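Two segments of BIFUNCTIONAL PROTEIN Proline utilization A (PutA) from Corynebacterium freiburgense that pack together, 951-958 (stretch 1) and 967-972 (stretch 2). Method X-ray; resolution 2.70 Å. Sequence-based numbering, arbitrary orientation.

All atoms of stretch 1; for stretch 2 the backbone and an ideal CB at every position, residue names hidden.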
# COMPACT_ATOMS: atom_id res chain seq x y z
N THR A 951 25.25 13.76 -13.14
CA THR A 951 25.15 13.28 -11.76
C THR A 951 23.72 12.94 -11.38
O THR A 951 23.47 11.88 -10.79
CB THR A 951 25.68 14.36 -10.82
OG1 THR A 951 27.11 14.42 -10.93
CG2 THR A 951 25.30 14.01 -9.37
N GLU A 952 22.78 13.82 -11.73
CA GLU A 952 21.42 13.80 -11.23
C GLU A 952 20.38 13.84 -12.35
O GLU A 952 19.65 12.85 -12.57
CB GLU A 952 21.24 14.99 -10.27
CG GLU A 952 19.88 15.07 -9.56
CD GLU A 952 19.82 14.12 -8.38
OE1 GLU A 952 20.75 13.30 -8.24
OE2 GLU A 952 18.84 14.18 -7.61
N PHE A 953 20.33 14.94 -13.11
CA PHE A 953 19.13 15.26 -13.88
C PHE A 953 18.87 14.31 -15.04
O PHE A 953 17.72 14.12 -15.42
CB PHE A 953 19.20 16.71 -14.36
CG PHE A 953 19.31 17.71 -13.25
CD1 PHE A 953 18.43 17.66 -12.17
CD2 PHE A 953 20.30 18.69 -13.26
CE1 PHE A 953 18.52 18.56 -11.14
CE2 PHE A 953 20.41 19.60 -12.24
CZ PHE A 953 19.52 19.54 -11.17
N GLY A 954 19.90 13.74 -15.63
CA GLY A 954 19.77 12.83 -16.73
C GLY A 954 19.59 11.39 -16.33
O GLY A 954 19.61 10.51 -17.19
N VAL A 955 19.48 11.11 -15.04
CA VAL A 955 19.39 9.74 -14.54
C VAL A 955 17.98 9.46 -14.01
O VAL A 955 17.38 10.30 -13.32
CB VAL A 955 20.42 9.46 -13.44
CG1 VAL A 955 20.37 8.00 -13.09
CG2 VAL A 955 21.82 9.89 -13.88
N GLU A 956 17.47 8.27 -14.32
CA GLU A 956 16.32 7.71 -13.63
C GLU A 956 16.85 6.93 -12.43
O GLU A 956 17.60 5.96 -12.60
CB GLU A 956 15.52 6.80 -14.55
CG GLU A 956 15.11 7.46 -15.83
CD GLU A 956 13.80 6.93 -16.38
OE1 GLU A 956 13.19 7.63 -17.24
OE2 GLU A 956 13.34 5.86 -15.91
N GLN A 957 16.48 7.35 -11.23
CA GLN A 957 17.09 6.91 -9.99
C GLN A 957 16.09 6.18 -9.10
O GLN A 957 15.15 6.80 -8.57
CB GLN A 957 17.66 8.11 -9.24
CG GLN A 957 18.90 8.70 -9.86
CD GLN A 957 19.53 9.70 -8.92
OE1 GLN A 957 20.48 9.38 -8.20
NE2 GLN A 957 18.97 10.90 -8.89
N ASP A 958 16.34 4.91 -8.85
CA ASP A 958 15.54 4.12 -7.91
C ASP A 958 16.34 4.04 -6.61
O ASP A 958 17.27 3.25 -6.49
CB ASP A 958 15.25 2.73 -8.48
CG ASP A 958 14.27 1.92 -7.65
OD1 ASP A 958 14.26 2.09 -6.40
OD2 ASP A 958 13.54 1.10 -8.25
N UNK A 967 10.67 1.80 -8.13
CA UNK A 967 10.31 3.15 -7.69
C UNK A 967 11.36 4.14 -8.20
O UNK A 967 12.44 4.26 -7.61
CB UNK A 967 10.20 3.22 -6.17
N UNK A 968 11.01 4.88 -9.26
CA UNK A 968 11.92 5.73 -10.03
C UNK A 968 11.71 7.21 -9.72
O UNK A 968 10.57 7.69 -9.64
CB UNK A 968 11.73 5.48 -11.53
N UNK A 969 12.81 7.94 -9.58
CA UNK A 969 12.80 9.39 -9.37
C UNK A 969 13.53 10.02 -10.55
O UNK A 969 14.72 9.77 -10.76
CB UNK A 969 13.45 9.78 -8.04
N UNK A 970 12.82 10.83 -11.32
CA UNK A 970 13.38 11.36 -12.54
C UNK A 970 12.92 12.79 -12.74
O UNK A 970 11.94 13.25 -12.13
CB UNK A 970 12.99 10.49 -13.74
N UNK A 971 13.63 13.48 -13.63
CA UNK A 971 13.30 14.84 -13.99
C UNK A 971 12.72 14.87 -15.39
O UNK A 971 13.25 14.22 -16.30
CB UNK A 971 14.53 15.74 -13.89
N UNK A 972 11.61 15.58 -15.57
CA UNK A 972 10.99 15.79 -16.89
C UNK A 972 11.16 17.24 -17.34
O UNK A 972 11.17 18.16 -16.51
CB UNK A 972 9.51 15.42 -16.85

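The frame is fixed by one antiparallel bridge between Gln-957 and position 969, CA to CA 5.0 Å. Gln-957 N donates to 969 O at 3.0 Å (159°), and 969 N donates to Gln-957 O at 2.8 Å (145°). Both are backbone bonds; they rule out proline at 969 but otherwise leave the side chain open.

At position 967, phi/psi of -126/103 is extended and CA-to-CB runs sideways, the ideal CB lying 4.2 Å from Asp-958 OD1. The 967 backbone N already gives its hydrogen to Asp-958 OD2 at 3.0 Å, so Asp-958 OD2 is engaged by any residue but proline; a polar or small residue would suit, an acid less so. The residue is Asn-967, whose side chain comes no nearer than CB to Asp-958 OD1, 4.3 Å, and whose amide is hydrogen-bonded to residues outside the two stretches.

Position 968 also points sideways, its ideal CB 4.7 Å from both Glu-956 OE2 and Gln-957 O. The carboxylate could attract a basic or hydroxyl side chain, but a beta-branched residue would equally fit the extended backbone (-106/137). Val-968 takes the latter course: its CG1 lies 3.7 Å from Glu-956 OE2, a contact without a hydrogen bond.

At 969 the ideal CB is 3.5 Å from Gln-957 O and again sideways. With that oxygen taken by the backbone, an apolar or aromatic residue is plausible. Phe-969, chi1 t, places ring atom CE2 4.3 Å from Glu-952 OE2.

Position 970 points toward stretch 1, with its ideal CB 4.2 Å from Glu-956 CG. A carboxylate beyond calls for a base, and lysine or arginine would serve. The residue is Arg-970: NH1 donates to Glu-956 OE1 at 3.0 Å (161°) in a salt bridge, the oxygen meeting the guanidinium at its edge, near its plane.

Position 971 likewise points toward stretch 1, its ideal CB 3.9 Å from Phe-953 O. The Phe-953 ring and the Glu-952 carboxylate are both within range of a long side chain; a large aromatic suits the ring, and a terminal donor could also bond the acid. Tyr-971, chi1 m, meets both demands. The edge of Phe-953 meets its ring face, planes at 88° and centroids 4.8 Å apart, with Phe-953 CD1 3.6 Å from Tyr-971 CZ. Tyr-971 OH donates to Glu-952 OE2 at 2.9 Å.

Position 972 points away, with nothing of stretch 1 within 5.5 Å of its ideal CB, so many residues would do; it is Arg-972.

Stretch 2 (967-972) NVFRYR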
# COMPACT_ATOMS: atom_id res chain seq x y z
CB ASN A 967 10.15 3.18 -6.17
CG ASN A 967 8.91 2.38 -5.71
OD1 ASN A 967 7.78 2.79 -5.95
ND2 ASN A 967 9.14 1.25 -5.03
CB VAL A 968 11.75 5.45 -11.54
CG1 VAL A 968 12.43 6.46 -12.37
CG2 VAL A 968 12.30 4.07 -11.86
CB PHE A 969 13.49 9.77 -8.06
CG PHE A 969 13.49 11.24 -7.79
CD1 PHE A 969 12.36 11.86 -7.30
CD2 PHE A 969 14.62 12.02 -8.06
CE1 PHE A 969 12.35 13.23 -7.07
CE2 PHE A 969 14.62 13.39 -7.84
CZ PHE A 969 13.48 14.00 -7.36
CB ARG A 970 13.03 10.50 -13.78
CG ARG A 970 11.56 10.44 -14.13
CD ARG A 970 11.32 9.52 -15.33
NE ARG A 970 9.96 9.64 -15.84
CZ ARG A 970 9.55 9.15 -17.02
NH1 ARG A 970 10.42 8.54 -17.81
NH2 ARG A 970 8.29 9.30 -17.40
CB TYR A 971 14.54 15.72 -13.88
CG TYR A 971 15.14 15.76 -12.49
CD1 TYR A 971 16.01 14.78 -12.05
CD2 TYR A 971 14.79 16.78 -11.58
CE1 TYR A 971 16.57 14.82 -10.77
CE2 TYR A 971 15.33 16.82 -10.30
CZ TYR A 971 16.22 15.84 -9.91
OH TYR A 971 16.78 15.87 -8.66
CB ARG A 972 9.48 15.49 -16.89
CG ARG A 972 9.10 14.14 -16.40
CD ARG A 972 9.74 13.10 -17.27
NE ARG A 972 9.01 12.89 -18.51
CZ ARG A 972 9.45 12.10 -19.48
NH1 ARG A 972 10.61 11.48 -19.31
NH2 ARG A 972 8.73 11.91 -20.58
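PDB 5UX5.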